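Local coordinates for protein UDP-N-acetylglucosamine 4,6-dehydratase (Vibrio fischeri, PDB 3PVZ) that probably removes water from UDP-N-acetylglucosamine, using an NAD cofactor held in a Rossmann-type domain, at residues F214-R217 against I218-Q222; I273-K276 against Y277-L281; T300-Q304 against G305-C309; T371-E374 against I375-L378. All coordinates share one frame; numbering follows the deposited sequence.

Interaction 1 (F214-R217 against I218-Q222); sequences FNQR and IQKNQ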
# COMPACT_ATOMS: atom_id res chain seq x y z
N PHE A 214 -6.62 -16.29 1.10
CA PHE A 214 -7.35 -17.44 0.50
C PHE A 214 -7.75 -17.11 -0.92
O PHE A 214 -7.54 -17.93 -1.81
CB PHE A 214 -8.61 -17.88 1.27
CG PHE A 214 -8.37 -18.31 2.69
CD1 PHE A 214 -7.13 -18.63 3.16
CD2 PHE A 214 -9.45 -18.40 3.55
CE1 PHE A 214 -6.96 -19.02 4.49
CE2 PHE A 214 -9.29 -18.80 4.87
CZ PHE A 214 -8.04 -19.10 5.34
N ASN A 215 -8.28 -15.91 -1.16
CA ASN A 215 -8.63 -15.48 -2.52
C ASN A 215 -7.43 -15.58 -3.46
O ASN A 215 -7.54 -16.03 -4.61
CB ASN A 215 -9.12 -14.03 -2.54
CG ASN A 215 -10.44 -13.85 -1.85
OD1 ASN A 215 -11.32 -14.70 -1.97
ND2 ASN A 215 -10.60 -12.75 -1.12
N GLN A 216 -6.29 -15.12 -2.98
CA GLN A 216 -5.11 -15.07 -3.83
C GLN A 216 -4.68 -16.46 -4.16
O GLN A 216 -4.44 -16.79 -5.33
CB GLN A 216 -3.99 -14.29 -3.14
CG GLN A 216 -4.33 -12.84 -2.89
CD GLN A 216 -4.44 -12.04 -4.18
OE1 GLN A 216 -5.53 -11.68 -4.59
NE2 GLN A 216 -3.30 -11.76 -4.82
N ARG A 217 -4.63 -17.31 -3.14
CA ARG A 217 -4.28 -18.70 -3.35
C ARG A 217 -5.22 -19.33 -4.38
O ARG A 217 -4.76 -19.99 -5.30
CB ARG A 217 -4.31 -19.51 -2.03
CG ARG A 217 -3.41 -19.00 -0.91
CD ARG A 217 -1.93 -19.20 -1.11
NE ARG A 217 -1.34 -18.40 -2.19
CZ ARG A 217 -1.21 -17.07 -2.20
NH1 ARG A 217 -1.66 -16.29 -1.21
NH2 ARG A 217 -0.61 -16.52 -3.23
N ILE A 218 -6.52 -19.12 -4.25
CA ILE A 218 -7.45 -19.71 -5.21
C ILE A 218 -7.18 -19.19 -6.62
O ILE A 218 -7.21 -19.95 -7.59
CB ILE A 218 -8.94 -19.41 -4.88
CG1 ILE A 218 -9.36 -20.07 -3.58
CG2 ILE A 218 -9.84 -19.94 -6.01
CD1 ILE A 218 -9.16 -21.59 -3.57
N GLN A 219 -6.92 -17.90 -6.72
CA GLN A 219 -6.69 -17.25 -7.99
C GLN A 219 -5.38 -17.72 -8.69
O GLN A 219 -5.28 -17.70 -9.92
CB GLN A 219 -6.62 -15.74 -7.74
CG GLN A 219 -6.99 -14.86 -8.87
CD GLN A 219 -6.98 -13.40 -8.43
OE1 GLN A 219 -7.85 -12.97 -7.65
NE2 GLN A 219 -5.98 -12.64 -8.89
N LYS A 220 -4.40 -18.14 -7.88
CA LYS A 220 -3.09 -18.51 -8.40
C LYS A 220 -2.85 -20.01 -8.38
O LYS A 220 -1.72 -20.47 -8.43
CB LYS A 220 -2.00 -17.78 -7.59
CG LYS A 220 -2.10 -16.26 -7.67
CD LYS A 220 -1.04 -15.55 -6.86
CE LYS A 220 -1.18 -14.00 -7.03
NZ LYS A 220 -0.12 -13.19 -6.30
N ASN A 221 -3.93 -20.79 -8.29
CA ASN A 221 -3.86 -22.23 -8.23
C ASN A 221 -2.84 -22.77 -7.22
O ASN A 221 -2.12 -23.75 -7.49
CB ASN A 221 -3.65 -22.79 -9.64
CG ASN A 221 -4.97 -22.89 -10.43
OD1 ASN A 221 -5.26 -22.05 -11.28
ND2 ASN A 221 -5.77 -23.92 -10.11
N GLN A 222 -2.83 -22.16 -6.03
CA GLN A 222 -1.91 -22.53 -4.94
C GLN A 222 -2.63 -23.10 -3.71
O GLN A 222 -3.81 -22.82 -3.47
CB GLN A 222 -1.05 -21.34 -4.53
CG GLN A 222 0.07 -20.97 -5.50
CD GLN A 222 0.60 -19.55 -5.28
OE1 GLN A 222 -0.05 -18.74 -4.63
NE2 GLN A 222 1.78 -19.26 -5.79
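Arg217 and Gln222 meet at the C-terminal end of helix 210-219, a local helix-ending contact with the form of a Schellman motif. The backbone of Gln222 folds back so that its N donates to Arg217 O at 3.0 Å, the six-to-one bond. The five-to-two bond inside it, from Asn221 N to Ile218 O, is weak at 3.5 Å. Asn221 between them takes a left-handed conformation with phi +47°, which asparagine tolerates better than most residues other than glycine. Lys220 N, the last to be held in helical fashion, is shared by Gln216 O at 2.9 Å and Arg217 O at 3.2 Å. Arg217 O thus serves two donors, which approach from opposite faces of its carbonyl plane and fix the reversal of the chain.

A single side-chain bridge reinforces this turn. The Arg217 chain bends at chi2 and chi3, curling the guanidinium back over the helix end toward Gln222. Beside it runs the extended Lys220 chain, whose CD comes to 3.8 Å from Arg217 NH2. The shared partner of the two positive groups, Glu75 of the second subunit, probably offsets the repulsion between them, and Lys220 also reaches Asp79 there, so basic residues suit this interface. On the inner side, Ile218 packs against Trp307 and helix 270-280. One oxygen takes both donors of the bridge: Gln222 OE1 lies in the guanidinium plane, 2.8 Å from Arg217 NE and 2.7 Å from Arg217 NH2.

Interaction 2 (I273-K276 against Y277-L281); sequences IAVK and YLKQL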
# COMPACT_ATOMS: atom_id res chain seq x y z
N ILE A 273 -13.00 -21.50 8.41
CA ILE A 273 -13.43 -20.54 7.38
C ILE A 273 -12.97 -21.02 6.02
O ILE A 273 -13.73 -20.95 5.08
CB ILE A 273 -12.89 -19.12 7.56
CG1 ILE A 273 -13.34 -18.49 8.89
CG2 ILE A 273 -13.34 -18.20 6.41
CD1 ILE A 273 -14.81 -18.39 9.09
N ALA A 274 -11.73 -21.50 5.90
CA ALA A 274 -11.24 -22.00 4.61
C ALA A 274 -12.13 -23.12 4.04
O ALA A 274 -12.55 -23.06 2.89
CB ALA A 274 -9.76 -22.47 4.69
N VAL A 275 -12.43 -24.12 4.84
CA VAL A 275 -13.31 -25.19 4.40
C VAL A 275 -14.66 -24.62 3.91
O VAL A 275 -15.06 -24.88 2.78
CB VAL A 275 -13.51 -26.22 5.49
CG1 VAL A 275 -14.42 -27.30 5.02
CG2 VAL A 275 -12.17 -26.79 5.92
N LYS A 276 -15.32 -23.79 4.73
CA LYS A 276 -16.59 -23.18 4.31
C LYS A 276 -16.47 -22.48 2.97
O LYS A 276 -17.39 -22.53 2.15
CB LYS A 276 -17.11 -22.18 5.33
CG LYS A 276 -17.84 -22.82 6.48
CD LYS A 276 -17.83 -21.92 7.74
CE LYS A 276 -18.01 -22.74 9.04
NZ LYS A 276 -19.43 -23.11 9.35
N TYR A 277 -15.34 -21.81 2.79
CA TYR A 277 -15.09 -20.96 1.66
C TYR A 277 -14.83 -21.79 0.39
O TYR A 277 -15.36 -21.46 -0.67
CB TYR A 277 -13.92 -20.05 2.01
CG TYR A 277 -13.42 -19.19 0.89
CD1 TYR A 277 -14.24 -18.28 0.25
CD2 TYR A 277 -12.11 -19.27 0.49
CE1 TYR A 277 -13.77 -17.49 -0.76
CE2 TYR A 277 -11.63 -18.49 -0.51
CZ TYR A 277 -12.46 -17.60 -1.13
OH TYR A 277 -11.92 -16.86 -2.13
N LEU A 278 -14.06 -22.86 0.52
CA LEU A 278 -13.85 -23.81 -0.58
C LEU A 278 -15.15 -24.50 -1.00
O LEU A 278 -15.37 -24.68 -2.17
CB LEU A 278 -12.82 -24.87 -0.19
CG LEU A 278 -11.40 -24.35 -0.08
CD1 LEU A 278 -10.47 -25.39 0.54
CD2 LEU A 278 -10.91 -23.94 -1.44
N LYS A 279 -16.01 -24.85 -0.05
CA LYS A 279 -17.29 -25.48 -0.39
C LYS A 279 -18.21 -24.50 -1.10
O LYS A 279 -18.91 -24.87 -2.04
CB LYS A 279 -18.00 -26.02 0.85
CG LYS A 279 -17.20 -27.08 1.56
CD LYS A 279 -18.11 -28.02 2.32
CE LYS A 279 -17.33 -29.04 3.13
NZ LYS A 279 -18.21 -29.57 4.19
N GLN A 280 -18.20 -23.24 -0.66
CA GLN A 280 -18.99 -22.20 -1.32
C GLN A 280 -18.48 -21.97 -2.76
O GLN A 280 -19.25 -21.58 -3.63
CB GLN A 280 -19.01 -20.90 -0.48
CG GLN A 280 -20.42 -20.30 -0.27
CD GLN A 280 -20.48 -19.21 0.82
OE1 GLN A 280 -20.98 -19.45 1.93
NE2 GLN A 280 -19.99 -18.01 0.49
N LEU A 281 -17.19 -22.23 -3.01
CA LEU A 281 -16.58 -22.18 -4.35
C LEU A 281 -16.74 -23.50 -5.14
O LEU A 281 -16.34 -23.58 -6.30
CB LEU A 281 -15.07 -21.85 -4.23
CG LEU A 281 -14.57 -20.39 -4.32
CD1 LEU A 281 -15.68 -19.39 -4.01
CD2 LEU A 281 -13.36 -20.15 -3.41
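Val275 turns CG1 anti to its own backbone N (chi1 180°), while Lys279 sets CG beside its N (chi1 -61°) and continues nearly straight, and these choices lay the two side chains alongside each other along one flank of the helix. They meet at Val275 CG1 and Lys279 CE, 3.9 Å apart. A branched valine suits this place because it keeps a methyl against the lysine's aliphatic length, while the ammonium group travels on past it, away from the helix. Lower down, Lys279 CG rests 3.3 Å from Val275 O, the carbonyl that also accepts Lys279 N at 3.0 Å.

The same four-residue spacing repeats along the backbone. Leu278 N donates to Ala274 O at 2.8 Å, and Gln280 N to Lys276 O at 3.0 Å. The leucine side chain follows its amide, resting Leu278 CG 3.4 Å from Ala274 O. The Tyr277 ring leads off the helix, and Leu281, one turn later, places CD2 over one of its faces.

Ala274, Tyr277 and Leu278 mark the inner side of helix 270-280. The small Ala274 lets its CB pack against Phe214 of helix 210-219, which Tyr277 also touches, and Leu278 bears on Trp307 and Cys309 of strand 306-312. Val275 meets Pro285 of strand 284-287. Helix 7-10 adds a further neighbour, its Leu10 packing against Lys276, Tyr277 and Gln280.

Interaction 3 (T300-Q304 against G305-C309); sequences TLPAQ and GKWPC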
# COMPACT_ATOMS: atom_id res chain seq x y z
N THR A 300 -2.91 -30.56 -10.15
CA THR A 300 -3.89 -31.47 -10.74
C THR A 300 -5.23 -31.56 -10.00
O THR A 300 -6.25 -31.89 -10.63
CB THR A 300 -3.31 -32.89 -10.89
OG1 THR A 300 -4.20 -33.69 -11.68
CG2 THR A 300 -3.10 -33.54 -9.53
N LEU A 301 -5.25 -31.27 -8.69
CA LEU A 301 -6.46 -31.50 -7.86
C LEU A 301 -7.66 -30.58 -8.13
O LEU A 301 -8.80 -31.05 -8.11
CB LEU A 301 -6.12 -31.51 -6.35
CG LEU A 301 -5.67 -32.84 -5.71
CD1 LEU A 301 -5.36 -32.68 -4.23
CD2 LEU A 301 -6.71 -33.95 -5.88
N PRO A 302 -7.42 -29.27 -8.34
CA PRO A 302 -8.48 -28.32 -8.68
C PRO A 302 -9.31 -28.65 -9.91
O PRO A 302 -10.48 -28.26 -9.98
CB PRO A 302 -7.71 -27.03 -8.92
CG PRO A 302 -6.55 -27.15 -8.03
CD PRO A 302 -6.15 -28.58 -8.08
N ALA A 303 -8.70 -29.32 -10.89
CA ALA A 303 -9.43 -29.90 -12.03
C ALA A 303 -10.54 -30.86 -11.57
O ALA A 303 -11.70 -30.70 -11.96
CB ALA A 303 -8.46 -30.65 -12.96
N GLN A 304 -10.16 -31.82 -10.73
CA GLN A 304 -11.08 -32.80 -10.11
C GLN A 304 -11.83 -32.23 -8.88
O GLN A 304 -12.17 -32.98 -7.95
CB GLN A 304 -10.30 -34.06 -9.70
CG GLN A 304 -9.70 -34.85 -10.89
CD GLN A 304 -8.30 -35.39 -10.62
OE1 GLN A 304 -8.08 -36.18 -9.70
NE2 GLN A 304 -7.34 -34.97 -11.44
N GLY A 305 -12.06 -30.92 -8.86
CA GLY A 305 -12.83 -30.25 -7.79
C GLY A 305 -12.44 -30.52 -6.33
O GLY A 305 -13.30 -30.52 -5.47
N LYS A 306 -11.15 -30.76 -6.08
CA LYS A 306 -10.57 -30.81 -4.73
C LYS A 306 -9.53 -29.67 -4.63
O LYS A 306 -8.96 -29.25 -5.66
CB LYS A 306 -9.89 -32.16 -4.48
CG LYS A 306 -10.81 -33.32 -4.04
CD LYS A 306 -9.99 -34.62 -3.80
CE LYS A 306 -10.54 -35.52 -2.66
NZ LYS A 306 -10.40 -34.93 -1.26
N TRP A 307 -9.31 -29.14 -3.41
CA TRP A 307 -8.26 -28.12 -3.18
C TRP A 307 -7.31 -28.56 -2.07
O TRP A 307 -7.76 -28.94 -1.00
CB TRP A 307 -8.85 -26.73 -2.84
CG TRP A 307 -7.90 -25.64 -3.28
CD1 TRP A 307 -6.82 -25.17 -2.60
CD2 TRP A 307 -7.89 -24.97 -4.55
NE1 TRP A 307 -6.14 -24.25 -3.34
CE2 TRP A 307 -6.78 -24.10 -4.55
CE3 TRP A 307 -8.71 -25.02 -5.68
CZ2 TRP A 307 -6.48 -23.26 -5.63
CZ3 TRP A 307 -8.41 -24.17 -6.77
CH2 TRP A 307 -7.30 -23.30 -6.73
N PRO A 308 -6.00 -28.53 -2.31
CA PRO A 308 -5.09 -28.97 -1.26
C PRO A 308 -5.04 -27.98 -0.12
O PRO A 308 -4.90 -26.79 -0.36
CB PRO A 308 -3.74 -29.02 -1.96
CG PRO A 308 -3.86 -28.06 -3.05
CD PRO A 308 -5.27 -28.17 -3.53
N CYS A 309 -5.14 -28.48 1.09
CA CYS A 309 -5.13 -27.67 2.26
C CYS A 309 -4.08 -28.15 3.24
O CYS A 309 -3.83 -29.35 3.39
CB CYS A 309 -6.48 -27.68 2.95
SG CYS A 309 -7.79 -26.93 2.00
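Pro302 lies over one face of the Trp307 indole, a CH-pi contact inside a Schellman-like turn that delivers the chain from the end of helix 291-300 into strand 306-312. Pro302 CG stands 4.0 Å from the centroid of the six-membered ring, close to the ring normal but offset toward the rim, and Pro302 CB comes to 3.6 Å from Trp307 CZ3. The two side chains cross at about a right angle, and Pro302 CB and CG both bear on the six-membered ring. Next to it, Leu301 CD2 touches Lys306 CB at 3.9 Å; the aliphatic stem of the lysine supplies the apolar partner while its amino end leads away.

Behind these side chains the backbone holds the reversal. Residues 302 to 305 make a type I turn, whose bond from Gly305 N to Pro302 O is weak at 3.3 Å, and the longer loop closes when Lys306 N donates to Leu301 O at 3.1 Å. Pro302 CA adds a CA-H...O contact, 3.2 Å from Lys306 O. Gly305 has phi +51°, a conformation that favours a residue lacking a side chain. Pro302 opens the turn, its ring-restricted phi of -57° suiting the helical conformation there; Ala303 and Gln304 form the corners.

Further out, strands 284-287 and 224-227 flank the strand in a parallel sheet. Tyr283 packs edge-to-face with Trp307, and Trp307 NE1 donates to Gln222 O, which would help fix the rotation of the ring that meets Pro302.

Interaction 4 (T371-E374 against I375-L378); sequences TKEE and IVQL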
# COMPACT_ATOMS: atom_id res chain seq x y z
N THR A 371 19.23 1.54 15.76
CA THR A 371 19.13 0.09 15.88
C THR A 371 17.72 -0.23 16.31
O THR A 371 17.05 0.61 16.93
CB THR A 371 20.06 -0.42 16.96
OG1 THR A 371 19.73 0.24 18.18
CG2 THR A 371 21.56 -0.14 16.61
N LYS A 372 17.26 -1.44 16.01
CA LYS A 372 15.99 -1.91 16.54
C LYS A 372 15.96 -1.77 18.06
O LYS A 372 15.00 -1.26 18.63
CB LYS A 372 15.75 -3.38 16.17
CG LYS A 372 14.50 -3.94 16.89
CD LYS A 372 13.86 -5.14 16.24
CE LYS A 372 12.42 -5.28 16.75
NZ LYS A 372 11.79 -6.57 16.40
N GLU A 373 17.03 -2.21 18.70
CA GLU A 373 17.05 -2.32 20.15
C GLU A 373 17.04 -0.95 20.83
O GLU A 373 16.59 -0.83 21.95
CB GLU A 373 18.25 -3.17 20.59
CG GLU A 373 18.02 -4.68 20.34
CD GLU A 373 16.96 -5.28 21.29
OE1 GLU A 373 17.18 -5.23 22.53
OE2 GLU A 373 15.91 -5.80 20.79
N GLU A 374 17.53 0.07 20.14
CA GLU A 374 17.38 1.44 20.62
C GLU A 374 15.90 1.85 20.70
O GLU A 374 15.48 2.51 21.65
CB GLU A 374 18.09 2.37 19.64
CG GLU A 374 18.65 3.63 20.23
CD GLU A 374 19.28 4.49 19.17
OE1 GLU A 374 19.54 3.98 18.05
OE2 GLU A 374 19.49 5.70 19.45
N ILE A 375 15.12 1.46 19.70
CA ILE A 375 13.68 1.78 19.68
C ILE A 375 12.96 1.00 20.79
O ILE A 375 12.19 1.59 21.56
CB ILE A 375 13.01 1.49 18.31
CG1 ILE A 375 13.78 2.16 17.16
CG2 ILE A 375 11.55 1.99 18.31
CD1 ILE A 375 13.05 2.14 15.83
N VAL A 376 13.25 -0.30 20.88
CA VAL A 376 12.71 -1.15 21.95
C VAL A 376 12.99 -0.55 23.32
O VAL A 376 12.11 -0.52 24.17
CB VAL A 376 13.25 -2.58 21.92
CG1 VAL A 376 12.77 -3.36 23.15
CG2 VAL A 376 12.82 -3.30 20.64
N GLN A 377 14.20 -0.05 23.52
CA GLN A 377 14.54 0.55 24.81
C GLN A 377 13.73 1.80 25.09
O GLN A 377 13.29 2.03 26.21
CB GLN A 377 16.03 0.87 24.87
CG GLN A 377 16.89 -0.36 25.03
CD GLN A 377 16.55 -1.16 26.29
OE1 GLN A 377 16.52 -0.62 27.40
NE2 GLN A 377 16.29 -2.45 26.11
N LEU A 378 13.53 2.63 24.08
CA LEU A 378 12.65 3.76 24.22
C LEU A 378 11.21 3.30 24.52
O LEU A 378 10.55 3.85 25.38
CB LEU A 378 12.72 4.61 22.95
CG LEU A 378 11.78 5.79 22.81
CD1 LEU A 378 12.08 6.82 23.88
CD2 LEU A 378 11.98 6.32 21.40
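Ile375 N is divided between two carbonyls in the first turn of helix 372-382, and neither bond is a good one. Thr371 O is 3.5 Å away from Ile375 N, the regular helical partner stretched long, while Lys372 O is nearer at 2.9 Å but badly angled. Both bonds are weak. Regularity arrives one residue on, where Val376 N donates to Lys372 O at 3.0 Å in the carbonyl plane.

Side chains pack modestly over this turn. Val376 sets CG2 beside its backbone N, which brings that methyl to 4.2 Å from Lys372 CG and 4.0 Å from Glu373 OE2. The methyl of the beta-branched valine thus meets the aliphatic base of Lys372 and a carboxylate oxygen of Glu373, whose chain bends at chi2; the lysine end runs on, and its NZ bonds to Glu128 O. Ile375 faces the protein interior, touching Leu134 and Ile138 of helix 131-154 and Met364 of helix 351-367, and Leu378 follows it against Phe357 and Met364.

The helix start is secured by the pair just before and within it. With chi1 at 57°, Thr371 aims OG1 at the open end, where it accepts Glu374 N at 3.0 Å. Glu374, its chain extended, returns OE1 toward Thr371 N at 3.4 Å, a weak bond. Threonine as the cap and glutamate three residues later, each side chain accepting from the other's amide, form a capping box, a classic helix-starting motif.

In the fold
Along the chain the four contacts follow in series; none nests in or crosses another. Each is local to its own stretch of chain, and only interactions 1 and 3 turn it. Interaction 1 ends helix 210-219 ahead of strand 224-227, interaction 2 spans the later turns of helix 270-280, and interaction 3 turns the chain from helix 291-300 into strand 306-312. These three gather about 12 to 13 Å apart, centre to centre, where two helices pack on a small parallel sheet: Ile218 CD1 meets Leu278 CD2 at 3.6 Å, and Leu278 CD1 meets Cys309 SG at 3.4 Å. Interaction 4 opens helix 372-382 far away, its centre 38 Å or more from the others, beside helices 131-154 and 351-367.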